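Type II antifreeze protein (Brachyopsis rostratus, PDB 2ZIB) binds to ice crystals and inhibits their growth, which protects the fish's blood from freezing in sea water below zero. Local coordinates at residues 13-25 against 46-60. Residues are numbered along the deposited sequence; the frame is centred on the assembly and turned at random.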
ATOM      1  N   GLY A  13     -14.933   8.411   5.691  1.00 10.58           N
ATOM      2  CA  GLY A  13     -13.994   7.430   6.198  1.00 11.12           C
ATOM      3  C   GLY A  13     -12.683   7.428   5.421  1.00 10.24           C
ATOM      4  O   GLY A  13     -11.700   6.923   5.946  1.00 12.06           O
ATOM      5  N   TRP A  14     -12.637   8.053   4.252  1.00 10.03           N
ATOM      6  CA  TRP A  14     -11.434   8.112   3.425  1.00  9.32           C
ATOM      7  C   TRP A  14     -10.909   9.536   3.440  1.00 10.18           C
ATOM      8  O   TRP A  14     -11.698  10.501   3.610  1.00 11.52           O
ATOM      9  CB  TRP A  14     -11.818   7.686   2.002  1.00  8.35           C
ATOM     10  CG  TRP A  14     -12.300   6.300   1.847  1.00  7.16           C
ATOM     11  CD1 TRP A  14     -13.421   5.743   2.408  1.00  9.53           C
ATOM     12  CD2 TRP A  14     -11.687   5.278   1.064  1.00  6.83           C
ATOM     13  NE1 TRP A  14     -13.528   4.429   2.021  1.00  9.53           N
ATOM     14  CE2 TRP A  14     -12.468   4.108   1.205  1.00  8.00           C
ATOM     15  CE3 TRP A  14     -10.498   5.211   0.302  1.00  7.91           C
ATOM     16  CZ2 TRP A  14     -12.123   2.880   0.578  1.00  9.06           C
ATOM     17  CZ3 TRP A  14     -10.167   4.011  -0.344  1.00  8.34           C
ATOM     18  CH2 TRP A  14     -10.993   2.868  -0.205  1.00  8.85           C
ATOM     19  N   THR A  15      -9.617   9.706   3.179  1.00  9.92           N
ATOM     20  CA  THR A  15      -8.983  11.023   3.216  1.00 10.92           C
ATOM     21  C   THR A  15      -8.332  11.352   1.897  1.00  9.35           C
ATOM     22  O   THR A  15      -7.809  10.461   1.188  1.00 10.51           O
ATOM     23  CB  THR A  15      -7.977  11.112   4.360  1.00 12.04           C
ATOM     24  OG1 THR A  15      -6.956  10.088   4.224  1.00 12.88           O
ATOM     25  CG2 THR A  15      -8.673  10.934   5.677  1.00 13.35           C
ATOM     26  N   LEU A  16      -8.363  12.636   1.558  1.00 11.12           N
ATOM     27  CA  LEU A  16      -7.935  13.104   0.261  1.00 11.62           C
ATOM     28  C   LEU A  16      -6.454  13.505   0.229  1.00 12.02           C
ATOM     29  O   LEU A  16      -5.987  14.263   1.076  1.00 14.58           O
ATOM     30  CB  LEU A  16      -8.824  14.331  -0.106  1.00 12.28           C
ATOM     31  CG  LEU A  16      -8.516  14.968  -1.465  1.00 13.37           C
ATOM     32  CD1 LEU A  16      -8.829  14.064  -2.659  1.00 14.00           C
ATOM     33  CD2 LEU A  16      -9.293  16.246  -1.592  1.00 15.46           C
ATOM     34  N   HIS A  17      -5.723  13.000  -0.760  1.00 11.82           N
ATOM     35  CA  HIS A  17      -4.421  13.570  -1.112  1.00 13.24           C
ATOM     36  C   HIS A  17      -4.329  13.640  -2.617  1.00 13.52           C
ATOM     37  O   HIS A  17      -4.435  12.621  -3.296  1.00 13.70           O
ATOM     38  CB  HIS A  17      -3.222  12.725  -0.583  1.00 13.87           C
ATOM     39  CG  HIS A  17      -1.898  13.243  -1.075  1.00 15.85           C
ATOM     40  ND1 HIS A  17      -1.285  12.793  -2.230  1.00 18.92           N
ATOM     41  CD2 HIS A  17      -1.150  14.280  -0.635  1.00 18.26           C
ATOM     42  CE1 HIS A  17      -0.183  13.493  -2.447  1.00 21.48           C
ATOM     43  NE2 HIS A  17      -0.106  14.433  -1.521  1.00 20.84           N
ATOM     44  N   GLY A  18      -4.156  14.844  -3.183  1.00 14.61           N
ATOM     45  CA  GLY A  18      -4.079  14.964  -4.622  1.00 15.43           C
ATOM     46  C   GLY A  18      -5.366  14.524  -5.281  1.00 14.03           C
ATOM     47  O   GLY A  18      -6.466  15.059  -4.957  1.00 15.91           O
ATOM     48  N   GLN A  19      -5.252  13.562  -6.194  1.00 14.21           N
ATOM     49  CA  GLN A  19      -6.414  13.057  -6.934  1.00 13.51           C
ATOM     50  C   GLN A  19      -6.921  11.721  -6.340  1.00 11.76           C
ATOM     51  O   GLN A  19      -7.714  11.020  -6.993  1.00 11.74           O
ATOM     52  CB  GLN A  19      -5.992  12.823  -8.383  1.00 16.46           C
ATOM     53  CG  GLN A  19      -5.473  14.088  -9.112  1.00 21.92           C
ATOM     54  CD  GLN A  19      -6.567  15.100  -9.180  1.00 27.39           C
ATOM     55  OE1 GLN A  19      -6.479  16.157  -8.539  1.00 31.85           O
ATOM     56  NE2 GLN A  19      -7.642  14.771  -9.913  1.00 29.98           N
ATOM     57  N   ARG A  20      -6.412  11.323  -5.164  1.00 10.41           N
ATOM     58  CA  ARG A  20      -6.714   9.994  -4.598  1.00  9.61           C
ATOM     59  C   ARG A  20      -7.305  10.094  -3.204  1.00  9.60           C
ATOM     60  O   ARG A  20      -7.056  11.068  -2.469  1.00 10.51           O
ATOM     61  CB  ARG A  20      -5.418   9.161  -4.595  1.00 10.76           C
ATOM     62  CG  ARG A  20      -4.801   8.982  -5.988  1.00 11.71           C
ATOM     63  CD  ARG A  20      -3.431   8.329  -5.903  1.00 12.58           C
ATOM     64  NE  ARG A  20      -3.549   6.915  -5.582  1.00 12.93           N
ATOM     65  CZ  ARG A  20      -2.502   6.167  -5.190  1.00 12.52           C
ATOM     66  NH1 ARG A  20      -1.320   6.714  -4.932  1.00 12.07           N
ATOM     67  NH2 ARG A  20      -2.690   4.862  -4.990  1.00 14.13           N
ATOM     68  N   CYS A  21      -8.034   9.031  -2.842  1.00  8.63           N
ATOM     69  CA  CYS A  21      -8.610   8.871  -1.507  1.00  9.07           C
ATOM     70  C   CYS A  21      -8.011   7.649  -0.848  1.00  8.45           C
ATOM     71  O   CYS A  21      -7.792   6.627  -1.523  1.00  8.76           O
ATOM     72  CB  CYS A  21     -10.138   8.674  -1.605  1.00  9.91           C
ATOM     73  SG  CYS A  21     -10.978  10.102  -2.265  1.00 10.17           S
ATOM     74  N   PHE A  22      -7.728   7.773   0.452  1.00  7.93           N
ATOM     75  CA  PHE A  22      -7.022   6.729   1.207  1.00  8.12           C
ATOM     76  C   PHE A  22      -7.868   6.273   2.382  1.00  8.34           C
ATOM     77  O   PHE A  22      -8.543   7.071   3.030  1.00  9.05           O
ATOM     78  CB  PHE A  22      -5.670   7.267   1.672  1.00  9.46           C
ATOM     79  CG  PHE A  22      -4.744   7.547   0.526  1.00  9.07           C
ATOM     80  CD1 PHE A  22      -4.813   8.768  -0.173  1.00 10.31           C
ATOM     81  CD2 PHE A  22      -3.840   6.579   0.088  1.00  9.81           C
ATOM     82  CE1 PHE A  22      -3.987   9.013  -1.254  1.00 11.10           C
ATOM     83  CE2 PHE A  22      -2.993   6.815  -1.028  1.00 10.36           C
ATOM     84  CZ  PHE A  22      -3.063   8.041  -1.682  1.00 10.46           C
ATOM     85  N   TYR A  23      -7.808   4.986   2.664  1.00  7.65           N
ATOM     86  CA  TYR A  23      -8.516   4.374   3.792  1.00  8.27           C
ATOM     87  C   TYR A  23      -7.573   3.597   4.673  1.00  7.80           C
ATOM     88  O   TYR A  23      -6.907   2.690   4.198  1.00  8.91           O
ATOM     89  CB  TYR A  23      -9.599   3.432   3.249  1.00  9.24           C
ATOM     90  CG  TYR A  23     -10.423   2.855   4.385  1.00  9.38           C
ATOM     91  CD1 TYR A  23     -11.380   3.637   5.000  1.00 13.20           C
ATOM     92  CD2 TYR A  23     -10.212   1.576   4.862  1.00 10.16           C
ATOM     93  CE1 TYR A  23     -12.128   3.146   6.065  1.00 15.11           C
ATOM     94  CE2 TYR A  23     -10.937   1.039   5.942  1.00 11.38           C
ATOM     95  CZ  TYR A  23     -11.879   1.856   6.543  1.00 13.30           C
ATOM     96  OH  TYR A  23     -12.621   1.398   7.604  1.00 19.29           O
ATOM     97  N   SER A  24      -7.556   3.954   5.953  1.00  8.51           N
ATOM     98  CA  SER A  24      -6.724   3.260   6.914  1.00  8.68           C
ATOM     99  C   SER A  24      -7.541   2.135   7.543  1.00  8.94           C
ATOM    100  O   SER A  24      -8.478   2.408   8.282  1.00 10.44           O
ATOM    101  CB  SER A  24      -6.195   4.264   7.951  1.00 10.26           C
ATOM    102  OG  SER A  24      -5.416   3.569   8.891  1.00 12.67           O
ATOM    103  N   GLU A  25      -7.189   0.889   7.200  1.00  8.06           N
ATOM    104  CA  GLU A  25      -7.832  -0.295   7.738  1.00  8.65           C
ATOM    105  C   GLU A  25      -7.054  -0.759   8.964  1.00  8.87           C
ATOM    106  O   GLU A  25      -5.945  -1.321   8.865  1.00  8.11           O
ATOM    107  CB  GLU A  25      -7.861  -1.409   6.683  1.00  8.20           C
ATOM    108  CG  GLU A  25      -8.440  -2.730   7.201  1.00  9.05           C
ATOM    109  CD  GLU A  25      -9.840  -2.569   7.738  1.00  9.54           C
ATOM    110  OE1 GLU A  25     -10.788  -2.458   6.924  1.00  9.99           O
ATOM    111  OE2 GLU A  25     -10.004  -2.528   8.976  1.00 12.45           O
ATOM    112  N   ALA A  46      -2.942   0.445  -1.294  1.00  6.45           N
ATOM    113  CA  ALA A  46      -2.376   1.639  -1.914  1.00  7.66           C
ATOM    114  C   ALA A  46      -1.107   1.325  -2.685  1.00  6.79           C
ATOM    115  O   ALA A  46      -0.200   0.634  -2.201  1.00  8.44           O
ATOM    116  CB  ALA A  46      -2.056   2.660  -0.836  1.00  9.04           C
ATOM    117  N   SER A  47      -0.999   1.943  -3.872  1.00  8.01           N
ATOM    118  CA  SER A  47       0.284   2.079  -4.558  1.00  7.39           C
ATOM    119  C   SER A  47       0.869   3.451  -4.231  1.00  9.12           C
ATOM    120  O   SER A  47       0.131   4.402  -3.918  1.00  9.29           O
ATOM    121  CB  SER A  47       0.098   1.890  -6.057  1.00  9.03           C
ATOM    122  OG  SER A  47      -0.713   2.934  -6.565  1.00  9.19           O
ATOM    123  N   ILE A  48       2.195   3.562  -4.309  1.00  9.12           N
ATOM    124  CA  ILE A  48       2.920   4.755  -3.901  1.00  9.59           C
ATOM    125  C   ILE A  48       3.891   5.165  -4.997  1.00 10.36           C
ATOM    126  O   ILE A  48       4.682   4.349  -5.495  1.00 11.26           O
ATOM    127  CB  ILE A  48       3.676   4.493  -2.595  1.00  9.20           C
ATOM    128  CG1 ILE A  48       2.731   3.980  -1.492  1.00  9.63           C
ATOM    129  CG2 ILE A  48       4.452   5.759  -2.171  1.00 11.75           C
ATOM    130  CD1 ILE A  48       3.363   3.803  -0.124  1.00 11.09           C
ATOM    131  N   HIS A  49       3.804   6.429  -5.420  1.00 11.24           N
ATOM    132  CA  HIS A  49       4.481   6.855  -6.663  1.00 12.75           C
ATOM    133  C   HIS A  49       5.412   8.019  -6.482  1.00 13.42           C
ATOM    134  O   HIS A  49       5.969   8.499  -7.464  1.00 15.97           O
ATOM    135  CB  HIS A  49       3.422   7.190  -7.721  1.00 13.01           C
ATOM    136  CG  HIS A  49       2.596   5.997  -8.053  1.00 11.47           C
ATOM    137  ND1 HIS A  49       3.089   4.988  -8.838  1.00 11.99           N
ATOM    138  CD2 HIS A  49       1.387   5.579  -7.595  1.00 11.97           C
ATOM    139  CE1 HIS A  49       2.209   3.999  -8.870  1.00 12.00           C
ATOM    140  NE2 HIS A  49       1.154   4.350  -8.140  1.00 12.59           N
ATOM    141  N   SER A  50       5.611   8.450  -5.244  1.00 13.52           N
ATOM    142  CA  SER A  50       6.530   9.562  -4.940  1.00 14.42           C
ATOM    143  C   SER A  50       6.823   9.586  -3.481  1.00 14.98           C
ATOM    144  O   SER A  50       6.070   9.029  -2.673  1.00 14.27           O
ATOM    145  CB  SER A  50       5.926  10.929  -5.307  1.00 16.42           C
ATOM    146  OG  SER A  50       4.797  11.184  -4.518  1.00 17.72           O
ATOM    147  N   LEU A  51       7.872  10.322  -3.104  1.00 15.29           N
ATOM    148  CA  LEU A  51       8.115  10.544  -1.691  1.00 15.17           C
ATOM    149  C   LEU A  51       6.988  11.338  -1.087  1.00 16.10           C
ATOM    150  O   LEU A  51       6.644  11.127   0.073  1.00 14.90           O
ATOM    151  CB  LEU A  51       9.461  11.258  -1.461  1.00 16.01           C
ATOM    152  CG  LEU A  51       9.805  11.450   0.029  1.00 17.93           C
ATOM    153  CD1 LEU A  51       9.924  10.204   0.929  1.00 16.71           C
ATOM    154  CD2 LEU A  51      11.124  12.274   0.121  1.00 21.33           C
ATOM    155  N   GLU A  52       6.385  12.241  -1.867  1.00 16.22           N
ATOM    156  CA  GLU A  52       5.212  12.958  -1.351  1.00 18.06           C
ATOM    157  C   GLU A  52       4.096  12.023  -0.880  1.00 16.15           C
ATOM    158  O   GLU A  52       3.529  12.213   0.206  1.00 15.34           O
ATOM    159  CB  GLU A  52       4.684  13.873  -2.452  1.00 19.39           C
ATOM    160  CG  GLU A  52       3.575  14.822  -2.085  1.00 24.62           C
ATOM    161  CD  GLU A  52       3.481  15.933  -3.119  1.00 30.40           C
ATOM    162  OE1 GLU A  52       3.179  15.641  -4.314  1.00 34.09           O
ATOM    163  OE2 GLU A  52       3.757  17.091  -2.763  1.00 30.99           O
ATOM    164  N   GLU A  53       3.793  11.021  -1.691  1.00 14.34           N
ATOM    165  CA  GLU A  53       2.780  10.019  -1.301  1.00 14.07           C
ATOM    166  C   GLU A  53       3.240   9.180  -0.127  1.00 13.42           C
ATOM    167  O   GLU A  53       2.465   8.944   0.790  1.00 12.40           O
ATOM    168  CB  GLU A  53       2.435   9.151  -2.509  1.00 13.86           C
ATOM    169  CG  GLU A  53       1.458   9.858  -3.427  1.00 14.18           C
ATOM    170  CD  GLU A  53       0.967   8.991  -4.553  1.00 13.87           C
ATOM    171  OE1 GLU A  53       1.548   7.915  -4.819  1.00 13.93           O
ATOM    172  OE2 GLU A  53      -0.066   9.352  -5.180  1.00 16.58           O
ATOM    173  N   GLN A  54       4.508   8.775  -0.134  1.00 12.36           N
ATOM    174  CA  GLN A  54       5.100   8.008   0.969  1.00 13.01           C
ATOM    175  C   GLN A  54       4.862   8.758   2.263  1.00 13.54           C
ATOM    176  O   GLN A  54       4.459   8.191   3.266  1.00 12.40           O
ATOM    177  CB  GLN A  54       6.601   7.796   0.714  1.00 12.31           C
ATOM    178  CG  GLN A  54       7.384   7.165   1.873  1.00 11.91           C
ATOM    179  CD  GLN A  54       7.121   5.664   2.066  1.00  9.71           C
ATOM    180  OE1 GLN A  54       6.467   5.019   1.229  1.00 10.03           O
ATOM    181  NE2 GLN A  54       7.610   5.110   3.164  1.00 10.24           N
ATOM    182  N   LEU A  55       5.198  10.056   2.265  1.00 13.87           N
ATOM    183  CA  LEU A  55       5.096  10.835   3.481  1.00 13.08           C
ATOM    184  C   LEU A  55       3.639  11.093   3.878  1.00 13.84           C
ATOM    185  O   LEU A  55       3.306  11.097   5.063  1.00 14.05           O
ATOM    186  CB  LEU A  55       5.860  12.171   3.317  1.00 15.10           C
ATOM    187  CG  LEU A  55       7.392  12.048   3.179  1.00 13.95           C
ATOM    188  CD1 LEU A  55       7.989  13.464   2.849  1.00 15.41           C
ATOM    189  CD2 LEU A  55       8.042  11.414   4.461  1.00 17.32           C
ATOM    190  N   TYR A  56       2.758  11.305   2.899  1.00 13.04           N
ATOM    191  CA  TYR A  56       1.344  11.437   3.253  1.00 14.53           C
ATOM    192  C   TYR A  56       0.811  10.159   3.934  1.00 14.26           C
ATOM    193  O   TYR A  56       0.109  10.207   4.945  1.00 14.60           O
ATOM    194  CB  TYR A  56       0.506  11.700   1.985  1.00 15.09           C
ATOM    195  CG  TYR A  56      -0.975  11.729   2.299  1.00 14.00           C
ATOM    196  CD1 TYR A  56      -1.547  12.884   2.850  1.00 16.54           C
ATOM    197  CD2 TYR A  56      -1.803  10.630   2.079  1.00 13.98           C
ATOM    198  CE1 TYR A  56      -2.914  12.944   3.206  1.00 17.32           C
ATOM    199  CE2 TYR A  56      -3.153  10.671   2.426  1.00 14.43           C
ATOM    200  CZ  TYR A  56      -3.707  11.819   2.968  1.00 16.34           C
ATOM    201  OH  TYR A  56      -5.049  11.846   3.288  1.00 18.61           O
ATOM    202  N   ILE A  57       1.110   9.011   3.347  1.00 14.27           N
ATOM    203  CA  ILE A  57       0.625   7.745   3.896  1.00 14.64           C
ATOM    204  C   ILE A  57       1.277   7.464   5.242  1.00 15.37           C
ATOM    205  O   ILE A  57       0.590   7.052   6.188  1.00 14.99           O
ATOM    206  CB  ILE A  57       0.828   6.582   2.875  1.00 13.76           C
ATOM    207  CG1 ILE A  57      -0.055   6.778   1.620  1.00 14.13           C
ATOM    208  CG2 ILE A  57       0.560   5.241   3.528  1.00 14.95           C
ATOM    209  CD1 ILE A  57       0.359   5.929   0.388  1.00 17.83           C
ATOM    210  N   LYS A  58       2.586   7.729   5.354  1.00 14.66           N
ATOM    211  CA  LYS A  58       3.284   7.587   6.631  1.00 16.33           C
ATOM    212  C   LYS A  58       2.526   8.316   7.711  1.00 16.62           C
ATOM    213  O   LYS A  58       2.358   7.819   8.805  1.00 16.94           O
ATOM    214  CB  LYS A  58       4.686   8.168   6.484  1.00 15.80           C
ATOM    215  CG  LYS A  58       5.414   8.401   7.805  1.00 16.28           C
ATOM    216  CD  LYS A  58       6.678   9.228   7.610  1.00 18.19           C
ATOM    217  CE  LYS A  58       7.278   9.680   8.928  1.00 19.57           C
ATOM    218  NZ  LYS A  58       8.097  10.910   8.715  1.00 21.20           N
ATOM    219  N   ASP A  59       2.048   9.525   7.393  1.00 16.19           N
ATOM    220  CA  ASP A  59       1.390  10.329   8.408  1.00 18.44           C
ATOM    221  C   ASP A  59       0.006   9.857   8.774  1.00 19.13           C
ATOM    222  O   ASP A  59      -0.495  10.198   9.839  1.00 21.31           O
ATOM    223  CB  ASP A  59       1.345  11.787   7.961  1.00 19.12           C
ATOM    224  CG  ASP A  59       2.730  12.422   7.892  1.00 21.65           C
ATOM    225  OD1 ASP A  59       3.741  11.855   8.416  1.00 23.48           O
ATOM    226  OD2 ASP A  59       2.906  13.496   7.280  1.00 24.30           O
ATOM    227  N   ILE A  60      -0.602   9.009   7.954  1.00 19.67           N
ATOM    228  CA  ILE A  60      -1.923   8.488   8.295  1.00 21.62           C
ATOM    229  C   ILE A  60      -1.852   7.310   9.244  1.00 21.72           C
ATOM    230  O   ILE A  60      -2.674   7.195  10.156  1.00 22.65           O
ATOM    231  CB  ILE A  60      -2.696   8.100   6.985  1.00 23.20           C
ATOM    232  CG1 ILE A  60      -3.205   9.353   6.273  1.00 26.96           C
ATOM    233  CG2 ILE A  60      -3.830   7.045   7.285  1.00 22.79           C
ATOM    234  CD1 ILE A  60      -3.607  10.460   7.208  1.00 30.65           C
TER
HETATM  235  O   HOH W   1      -6.027  14.245   3.999  1.00 27.21           O
HETATM  236  O   HOH W   2      -2.022  10.887  -4.142  1.00 18.54           O
HETATM  237  O   HOH W   3      -3.904   1.981  -5.015  1.00 12.26           O
HETATM  238  O   HOH W   4      -4.968   5.417  10.717  1.00 31.74           O
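Tyr56 meets His17 and Phe22 where, in this C-type lectin fold, helix 51-60 packs against the N-terminal beta hairpin of strands 15-17 and 20-25, illustrating how one aromatic side chain can join a helix to a hairpin. The interaction over the Tyr56 ring is CH-pi: His17 CB sits 3.5 Å from the ring centroid, almost exactly on the normal. The first torsion of His17 (chi1 174°) turns its imidazole away from the backbone N and back along the tyrosine toward Tyr56 CB and the helix, the two ring planes inclined at 33°. Phe22 approaches obliquely, CD1 lying 3.6 Å from Tyr56 CE2, while its CE2 touches Ile57 CD1. Farther along, Ser24 CB rests on Ile60 CG2.

Polar contacts flank this aromatic cluster. Thr15 OG1 and Tyr56 OH share a hydrogen bond of 2.8 Å, and a water links the same phenol oxygen to Leu16 O. Beyond Phe22, whose CZ lies over one guanidinium face, Arg20 binds the loop before the helix: NH1 and NH2 converge end-on upon Ser47 O from the same face of its carbonyl plane. Glu53 completes this polar network. Its OE1 accepts from His49 N, its OE2 accepts a hydrogen bond from a water that is also bonded to His17 ND1, and the salt bridge from Arg20 NH1 reaches OE2 at 2.9 Å, arriving 47° above the carboxylate plane.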